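Local coordinates for protein transmembrane oligosaccharyl transferase (Archaeoglobus fulgidus, PDB 3WAJ) that belongs to the STT3 family of membrane-embedded oligosaccharyl transferases, built from an N-terminal bundle of transmembrane helices followed by soluble domains, at residues E56-I59 against H60-H64. Numbering follows the deposited sequence.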
# COMPACT_ATOMS: atom_id res chain seq x y z
N GLU A 56 -15.85 2.22 -10.18
CA GLU A 56 -16.85 1.32 -10.73
C GLU A 56 -18.19 1.47 -9.99
O GLU A 56 -19.25 1.57 -10.61
CB GLU A 56 -16.34 -0.11 -10.58
CG GLU A 56 -16.96 -1.15 -11.51
CD GLU A 56 -16.05 -2.37 -11.69
OE1 GLU A 56 -14.97 -2.40 -11.06
OE2 GLU A 56 -16.40 -3.28 -12.45
N ASN A 57 -18.13 1.47 -8.67
CA ASN A 57 -19.33 1.63 -7.86
C ASN A 57 -19.94 3.03 -8.02
O ASN A 57 -21.15 3.20 -8.07
CB ASN A 57 -19.01 1.34 -6.39
CG ASN A 57 -20.21 1.49 -5.50
OD1 ASN A 57 -20.69 2.61 -5.29
ND2 ASN A 57 -20.70 0.38 -4.96
N THR A 58 -19.07 4.04 -8.09
CA THR A 58 -19.52 5.41 -8.24
C THR A 58 -20.14 5.63 -9.62
O THR A 58 -21.15 6.32 -9.75
CB THR A 58 -18.37 6.38 -8.05
OG1 THR A 58 -17.76 6.14 -6.78
CG2 THR A 58 -18.86 7.82 -8.14
N ILE A 59 -19.53 5.04 -10.65
CA ILE A 59 -20.08 5.16 -11.99
C ILE A 59 -21.52 4.64 -11.97
O ILE A 59 -22.44 5.32 -12.41
CB ILE A 59 -19.25 4.44 -13.05
CG1 ILE A 59 -17.96 5.23 -13.38
CG2 ILE A 59 -20.06 4.26 -14.32
CD1 ILE A 59 -17.02 4.51 -14.40
N HIS A 60 -21.70 3.44 -11.41
CA HIS A 60 -23.01 2.83 -11.32
C HIS A 60 -24.05 3.69 -10.59
O HIS A 60 -25.20 3.75 -11.00
CB HIS A 60 -22.91 1.47 -10.63
CG HIS A 60 -24.20 0.71 -10.62
ND1 HIS A 60 -24.60 -0.08 -11.68
CD2 HIS A 60 -25.17 0.62 -9.69
CE1 HIS A 60 -25.77 -0.64 -11.38
NE2 HIS A 60 -26.14 -0.22 -10.19
N ASN A 61 -23.64 4.34 -9.50
CA ASN A 61 -24.55 5.13 -8.68
C ASN A 61 -24.42 6.65 -8.93
O ASN A 61 -24.75 7.47 -8.06
CB ASN A 61 -24.31 4.83 -7.19
CG ASN A 61 -24.49 3.36 -6.85
OD1 ASN A 61 -25.61 2.84 -6.91
ND2 ASN A 61 -23.40 2.70 -6.48
N PHE A 62 -23.95 7.01 -10.12
CA PHE A 62 -23.58 8.39 -10.42
C PHE A 62 -24.75 9.39 -10.26
O PHE A 62 -25.88 9.13 -10.72
CB PHE A 62 -22.95 8.48 -11.82
CG PHE A 62 -22.04 9.66 -11.99
CD1 PHE A 62 -22.48 10.82 -12.62
CD2 PHE A 62 -20.73 9.62 -11.50
CE1 PHE A 62 -21.64 11.91 -12.76
CE2 PHE A 62 -19.88 10.72 -11.65
CZ PHE A 62 -20.33 11.86 -12.27
N PRO A 63 -24.48 10.55 -9.64
CA PRO A 63 -23.16 10.97 -9.17
C PRO A 63 -22.94 10.72 -7.68
O PRO A 63 -22.23 11.51 -7.04
CB PRO A 63 -23.21 12.48 -9.39
CG PRO A 63 -24.64 12.81 -8.98
CD PRO A 63 -25.48 11.63 -9.48
N HIS A 64 -23.53 9.68 -7.11
CA HIS A 64 -23.30 9.42 -5.70
C HIS A 64 -22.12 8.47 -5.52
O HIS A 64 -21.79 7.71 -6.43
CB HIS A 64 -24.56 8.88 -5.04
CG HIS A 64 -25.77 9.73 -5.26
ND1 HIS A 64 -26.10 10.79 -4.44
CD2 HIS A 64 -26.73 9.68 -6.21
CE1 HIS A 64 -27.21 11.35 -4.88
NE2 HIS A 64 -27.61 10.70 -5.95
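His-60 N hydrogen-bonds to Glu-56 O at 3.2 Å with a nearly straight N-H...O angle of 167°, the next-to-last i to i+4 bond of helix 47-60. This is a helix C-terminus running into a cis-proline type VIa turn, Asn-61 to His-64, within the STT3 N-terminal region; the same helix carries Asp-47, a ligand of the zinc ion, at its other end. The CB of His-60 rests 3.6 Å from Asn-57 O.

Asn-61 is the first residue to leave helical geometry, yet its backbone N makes the final i to i+4 bond, to Asn-57 O at 3.1 Å. Its side chain then folds back along the helix: CG sits anti to the carbonyl carbon and beside its own N (chi1 -58°), which carries ND2 to within 2.8 Å of Asn-57 O and 3.0 Å of Asn-57 OD1. Both of these ND2 bonds are weak and bent, and the two amide planes stand 47° apart. Stronger partners lie beyond the turn, where Asn-61 ND2 also donates to Leu-525 O, and Asn-57 ND2 to Tyr-524 O and Gln-526 O. The pair of asparagines thus ties the helix end to the C-terminal end of helix 517-524 and the residues just after it.

Phe-62 N bonds back to Ile-59 O, approaching from above the carbonyl plane. The ring meets Thr-58 O at its edge, while Pro-63 CB lies over one face; the peptide between Phe-62 and Pro-63 is cis. Pro-63 O accepts a hydrogen bond from Tyr-88 OH of helix 84-96.

At His-64 the chain comes back to the helix: its N bonds to Asn-61 O, closing the type VIa turn, and its O lies 3.4 Å from the methyl CG2 of Thr-58.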